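Local coordinates for protein putative D-tyrosyl-tRNA(Tyr) deacylase 2 (Leishmania major, PDB 1TC5) that probably hydrolyses D-tyrosyl-tRNA(Tyr) to D-tyrosine and free tRNA(Tyr), acting as a cytoplasmic homodimer of the D-aminoacyl-tRNA deacylase family, at residues A[37-42]-A[93-98]; A[15-20]-A[182-187]. One frame throughout, in Å; residues are numbered along the deposited sequence.

How the contacts relate
The two contacts meet at neighbouring antiparallel strands, 37-45 and 10-18, of one mixed sheet. Their centres are about 10 Å apart, and the strands are joined where Gly37 O lies 2.9 Å from Met18 N and Met39 N is equally far from Gln16 O, both probable hydrogen bonds. Contact 1 is at the heart of the chain, its centre about 2 Å from that of the whole chain. Contact 2 lies about 12 Å out and links this mixed sheet to strand 180-184, whose sheet runs on across the interface into the second subunit. Met39 bridges the two, its CE 3.5 Å from Phe182 CD1. In sequence, both segments of contact 1 fall between the two segments of contact 2.

Contact 1: A[37-42]-A[93-98]; sequences GVMVYI and DILIVP
Tyr41 and Val97 stand side by side and point the same way on two neighbouring parallel strands, 37-42 and 93-98, in the middle of the mixed five-stranded sheet. CD1 of the Tyr41 ring comes 3.8 Å from Val97 CB. The ring takes this place with its CG anti to the carbonyl carbon (chi1 -67°), and Val97 CG2 lies near CD1 and CE1 of the ring. Met39 and Leu95 repeat the side-by-side pattern one pair earlier on this face, with Met39 SD 4.0 Å from Leu95 CD2; beyond the sulphur the methionine turns away from its neighbour toward Leu180 and Phe182 of strand 180-184.

On the opposite face the side chains that meet are aliphatic. Val40 and Ile94 cross obliquely, each offering a CG2 methyl to the other at 3.9 Å, while Ile42 CG2 approaches Ile96 CG2 at 4.1 Å. Helix 119-136 packs on this face, where Tyr126 touches Ile42, Ile96 and Pro98. Alternation thus sends these three to the helix, and Met39 and Tyr41 to strand 180-184.

Between the layers, Val38 and Val40 each bond by N and O to the residues flanking their opposite number: Val38 to Asp93 and Leu95, Val40 to Leu95 and Val97. Ile42 N then bonds to Val97 O. Two of the five hydrogen bonds are notably short and straight: Val40 N to Leu95 O, at 2.7 Å, and Val97 N to Val40 O, of equal length and with an angle of 168° at its hydrogen.

Contact 2: A[15-20]-A[182-187]; sequences LQAMDQ and FESEGP
Asp19 and Gln20 both face Glu183, forming a classic beta bulge where segment 15-20 leaves one sheet and joins strand 180-184 of another. Glu183 O is gripped twice, by Asp19 N at 2.9 Å in its carbonyl plane and by Gln20 N from well off that plane; Glu183 N returns a bond to Gln20 O.

The tight side is built round the Phe182 ring. Its CG is anti to the backbone N (chi1 179°), and the ring's edge meets Met18 CB, 3.8 Å from Phe182 CE1. Gln16 crosses it on a slant, amide and ring planes 52° apart. The amide oxygen OE1 lies near both Phe182 CE2 and Pro187 CB, and is hydrogen-bonded to Tyr41 OH of the second subunit. Beside the ring, the turn that follows the strand is fastened at two points: Ala17 N donates almost straight to Pro187 O at 2.8 Å, and Ser184 OG donates to Ala17 O. The same OG accepts from Gly186 N, an ST turn, so one hydroxyl both shapes the turn and ties it to the strand.

The bulge is looser on its outer side, where Asp19 and Glu183 are partly exposed. Glu183 lies alongside Gln20, its OE1 3.6 Å from Gln20 CG. The like-charged groups of Asp19 and Glu183 do not touch; a water between them donates to Asp19 OD2 at 2.6 Å and to Glu183 OE1 at 2.7 Å.

Contact 1: A[37-42]-A[93-98]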
loop_
_atom_site.group_PDB
_atom_site.type_symbol
_atom_site.label_atom_id
_atom_site.label_comp_id
_atom_site.label_asym_id
_atom_site.label_seq_id
_atom_site.Cartn_x
_atom_site.Cartn_y
_atom_site.Cartn_z
ATOM N N GLY A 37 1.503 -7.736 -12.270
ATOM C CA GLY A 37 0.933 -8.748 -11.395
ATOM C C GLY A 37 0.411 -8.128 -10.122
ATOM O O GLY A 37 -0.302 -7.124 -10.175
ATOM N N VAL A 38 0.753 -8.725 -8.993
ATOM C CA VAL A 38 0.288 -8.256 -7.686
ATOM C C VAL A 38 1.437 -8.074 -6.692
ATOM O O VAL A 38 2.315 -8.944 -6.567
ATOM C CB VAL A 38 -0.738 -9.235 -7.116
ATOM C CG1 VAL A 38 -1.125 -8.851 -5.678
ATOM C CG2 VAL A 38 -1.963 -9.317 -8.036
ATOM N N MET A 39 1.438 -6.929 -6.011
ATOM C CA MET A 39 2.330 -6.669 -4.885
ATOM C C MET A 39 1.594 -6.947 -3.576
ATOM O O MET A 39 0.528 -6.366 -3.302
ATOM C CB MET A 39 2.853 -5.241 -4.895
ATOM C CG MET A 39 3.873 -4.968 -3.776
ATOM S SD MET A 39 4.789 -3.452 -3.908
ATOM C CE MET A 39 3.445 -2.299 -3.501
ATOM N N VAL A 40 2.197 -7.821 -2.773
ATOM C CA VAL A 40 1.614 -8.331 -1.541
ATOM C C VAL A 40 2.447 -7.806 -0.387
ATOM O O VAL A 40 3.648 -8.067 -0.352
ATOM C CB VAL A 40 1.689 -9.885 -1.526
ATOM C CG1 VAL A 40 1.142 -10.475 -0.237
ATOM C CG2 VAL A 40 0.971 -10.484 -2.737
ATOM N N TYR A 41 1.828 -7.062 0.524
ATOM C CA TYR A 41 2.385 -6.765 1.841
ATOM C C TYR A 41 1.808 -7.749 2.874
ATOM O O TYR A 41 0.611 -7.936 2.941
ATOM C CB TYR A 41 2.019 -5.349 2.278
ATOM C CG TYR A 41 2.595 -4.166 1.523
ATOM C CD1 TYR A 41 3.520 -4.312 0.516
ATOM C CD2 TYR A 41 2.192 -2.860 1.848
ATOM C CE1 TYR A 41 4.032 -3.193 -0.172
ATOM C CE2 TYR A 41 2.693 -1.755 1.186
ATOM C CZ TYR A 41 3.624 -1.920 0.172
ATOM O OH TYR A 41 4.136 -0.822 -0.506
ATOM N N ILE A 42 2.654 -8.353 3.710
ATOM C CA ILE A 42 2.191 -9.390 4.606
ATOM C C ILE A 42 2.678 -9.222 6.058
ATOM O O ILE A 42 3.833 -8.901 6.326
ATOM C CB ILE A 42 2.597 -10.798 4.027
ATOM C CG1 ILE A 42 1.993 -11.944 4.838
ATOM C CG2 ILE A 42 4.116 -10.942 3.883
ATOM C CD1 ILE A 42 1.957 -13.244 4.018
ATOM N N ASP A 93 3.322 -11.775 -12.352
ATOM C CA ASP A 93 4.366 -11.752 -11.344
ATOM C C ASP A 93 3.733 -11.450 -9.993
ATOM O O ASP A 93 2.687 -10.824 -9.914
ATOM C CB ASP A 93 5.427 -10.689 -11.704
ATOM C CG ASP A 93 6.332 -11.113 -12.825
ATOM O OD1 ASP A 93 6.134 -12.191 -13.437
ATOM O OD2 ASP A 93 7.303 -10.425 -13.182
ATOM N N ILE A 94 4.370 -11.931 -8.936
ATOM C CA ILE A 94 3.982 -11.625 -7.558
ATOM C C ILE A 94 5.238 -11.120 -6.851
ATOM O O ILE A 94 6.319 -11.728 -6.949
ATOM C CB ILE A 94 3.363 -12.872 -6.841
ATOM C CG1 ILE A 94 2.133 -13.375 -7.611
ATOM C CG2 ILE A 94 2.948 -12.534 -5.408
ATOM C CD1 ILE A 94 1.704 -14.782 -7.218
ATOM N N LEU A 95 5.080 -9.989 -6.182
ATOM C CA LEU A 95 6.117 -9.344 -5.401
ATOM C C LEU A 95 5.638 -9.280 -3.962
ATOM O O LEU A 95 4.646 -8.645 -3.696
ATOM C CB LEU A 95 6.347 -7.921 -5.921
ATOM C CG LEU A 95 7.384 -7.098 -5.163
ATOM C CD1 LEU A 95 8.722 -7.794 -5.140
ATOM C CD2 LEU A 95 7.534 -5.708 -5.784
ATOM N N ILE A 96 6.363 -9.939 -3.062
ATOM C CA ILE A 96 5.954 -10.116 -1.661
ATOM C C ILE A 96 6.896 -9.288 -0.818
ATOM O O ILE A 96 8.131 -9.428 -0.929
ATOM C CB ILE A 96 6.065 -11.619 -1.231
ATOM C CG1 ILE A 96 5.223 -12.504 -2.145
ATOM C CG2 ILE A 96 5.625 -11.790 0.193
ATOM C CD1 ILE A 96 5.556 -13.976 -2.062
ATOM N N VAL A 97 6.315 -8.425 0.006
ATOM C CA VAL A 97 7.061 -7.597 0.921
ATOM C C VAL A 97 6.592 -7.839 2.367
ATOM O O VAL A 97 5.407 -7.654 2.678
ATOM C CB VAL A 97 6.859 -6.119 0.566
ATOM C CG1 VAL A 97 7.813 -5.238 1.330
ATOM C CG2 VAL A 97 7.011 -5.932 -0.950
ATOM N N PRO A 98 7.515 -8.194 3.260
ATOM C CA PRO A 98 7.153 -8.343 4.663
ATOM C C PRO A 98 6.890 -6.952 5.235
ATOM O O PRO A 98 7.730 -6.060 5.090
ATOM C CB PRO A 98 8.394 -8.998 5.293
ATOM C CG PRO A 98 9.551 -8.617 4.409
ATOM C CD PRO A 98 8.963 -8.412 3.034
#

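Contact 2: A[15-20]-A[182-187]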
loop_
_atom_site.group_PDB
_atom_site.type_symbol
_atom_site.label_atom_id
_atom_site.label_comp_id
_atom_site.label_asym_id
_atom_site.label_seq_id
_atom_site.Cartn_x
_atom_site.Cartn_y
_atom_site.Cartn_z
ATOM N N LEU A 15 -2.979 -6.003 -0.799
ATOM C CA LEU A 15 -2.742 -6.452 -2.167
ATOM C C LEU A 15 -3.001 -5.301 -3.097
ATOM O O LEU A 15 -4.075 -4.695 -3.035
ATOM C CB LEU A 15 -3.686 -7.608 -2.534
ATOM C CG LEU A 15 -3.833 -8.741 -1.516
ATOM C CD1 LEU A 15 -5.032 -9.650 -1.879
ATOM C CD2 LEU A 15 -2.556 -9.539 -1.404
ATOM N N GLN A 16 -2.025 -5.007 -3.963
ATOM C CA GLN A 16 -2.117 -3.902 -4.926
ATOM C C GLN A 16 -1.818 -4.404 -6.333
ATOM O O GLN A 16 -0.958 -5.292 -6.527
ATOM C CB GLN A 16 -1.102 -2.794 -4.616
ATOM C CG GLN A 16 -1.277 -2.064 -3.306
ATOM C CD GLN A 16 -0.235 -0.973 -3.094
ATOM O OE1 GLN A 16 -0.323 0.094 -3.707
ATOM N NE2 GLN A 16 0.732 -1.223 -2.205
ATOM N N ALA A 17 -2.570 -3.865 -7.293
ATOM C CA ALA A 17 -2.331 -4.096 -8.727
ATOM C C ALA A 17 -0.998 -3.467 -9.130
ATOM O O ALA A 17 -0.842 -2.237 -9.081
ATOM C CB ALA A 17 -3.448 -3.498 -9.565
ATOM N N MET A 18 -0.056 -4.331 -9.487
ATOM C CA MET A 18 1.293 -3.940 -9.887
ATOM C C MET A 18 1.418 -3.921 -11.407
ATOM O O MET A 18 0.956 -4.848 -12.086
ATOM C CB MET A 18 2.308 -4.949 -9.323
ATOM C CG MET A 18 3.785 -4.640 -9.659
ATOM S SD MET A 18 4.902 -5.554 -8.587
ATOM C CE MET A 18 4.478 -7.276 -9.042
ATOM N N ASP A 19 2.053 -2.875 -11.935
ATOM C CA ASP A 19 2.537 -2.890 -13.314
ATOM C C ASP A 19 4.037 -3.186 -13.358
ATOM O O ASP A 19 4.478 -4.065 -14.106
ATOM C CB ASP A 19 2.295 -1.554 -14.014
ATOM C CG ASP A 19 2.557 -1.635 -15.491
ATOM O OD1 ASP A 19 1.809 -2.385 -16.132
ATOM O OD2 ASP A 19 3.488 -1.042 -16.092
ATOM N N GLN A 20 4.801 -2.439 -12.553
ATOM C CA GLN A 20 6.236 -2.661 -12.367
ATOM C C GLN A 20 6.609 -2.501 -10.882
ATOM O O GLN A 20 6.073 -1.657 -10.185
ATOM C CB GLN A 20 7.082 -1.643 -13.157
ATOM C CG GLN A 20 6.894 -1.607 -14.672
ATOM C CD GLN A 20 7.572 -2.752 -15.392
ATOM O OE1 GLN A 20 8.760 -2.670 -15.757
ATOM N NE2 GLN A 20 6.821 -3.825 -15.608
ATOM N N PHE A 182 7.494 1.507 -7.115
ATOM C CA PHE A 182 6.255 0.820 -7.476
ATOM C C PHE A 182 5.492 1.658 -8.507
ATOM O O PHE A 182 5.321 2.856 -8.311
ATOM C CB PHE A 182 5.421 0.633 -6.231
ATOM C CG PHE A 182 4.118 -0.033 -6.473
ATOM C CD1 PHE A 182 4.072 -1.374 -6.847
ATOM C CD2 PHE A 182 2.918 0.675 -6.308
ATOM C CE1 PHE A 182 2.847 -2.007 -7.053
ATOM C CE2 PHE A 182 1.691 0.040 -6.509
ATOM C CZ PHE A 182 1.663 -1.306 -6.882
ATOM N N GLU A 183 5.077 1.023 -9.610
ATOM C CA GLU A 183 4.248 1.670 -10.638
ATOM C C GLU A 183 2.974 0.855 -10.812
ATOM O O GLU A 183 3.014 -0.378 -10.908
ATOM C CB GLU A 183 4.972 1.747 -12.014
ATOM C CG GLU A 183 6.244 2.588 -12.037
ATOM C CD GLU A 183 7.159 2.302 -13.240
ATOM O OE1 GLU A 183 6.671 1.945 -14.353
ATOM O OE2 GLU A 183 8.380 2.443 -13.073
ATOM N N SER A 184 1.853 1.562 -10.919
ATOM C CA SER A 184 0.559 0.945 -11.030
ATOM C C SER A 184 -0.327 1.792 -11.911
ATOM O O SER A 184 -0.282 3.011 -11.848
ATOM C CB SER A 184 -0.029 0.780 -9.631
ATOM O OG SER A 184 -1.372 0.372 -9.654
ATOM N N GLU A 185 -1.166 1.126 -12.708
ATOM C CA GLU A 185 -2.236 1.798 -13.445
ATOM C C GLU A 185 -3.469 2.052 -12.545
ATOM O O GLU A 185 -4.469 2.582 -13.002
ATOM C CB GLU A 185 -2.647 0.943 -14.655
ATOM C CG GLU A 185 -1.527 0.654 -15.649
ATOM C CD GLU A 185 -1.097 1.907 -16.399
ATOM O OE1 GLU A 185 -1.929 2.459 -17.144
ATOM O OE2 GLU A 185 0.059 2.358 -16.225
ATOM N N GLY A 186 -3.404 1.682 -11.266
ATOM C CA GLY A 186 -4.537 1.867 -10.349
ATOM C C GLY A 186 -4.419 0.737 -9.345
ATOM O O GLY A 186 -4.699 -0.399 -9.706
ATOM N N PRO A 187 -3.882 1.003 -8.145
ATOM C CA PRO A 187 -3.603 -0.066 -7.186
ATOM C C PRO A 187 -4.806 -0.914 -6.786
ATOM O O PRO A 187 -4.580 -2.087 -6.508
ATOM C CB PRO A 187 -3.006 0.676 -5.963
ATOM C CG PRO A 187 -2.495 1.980 -6.512
ATOM C CD PRO A 187 -3.419 2.317 -7.656
HETATM O O HOH W 1 4.234 1.320 -15.450
#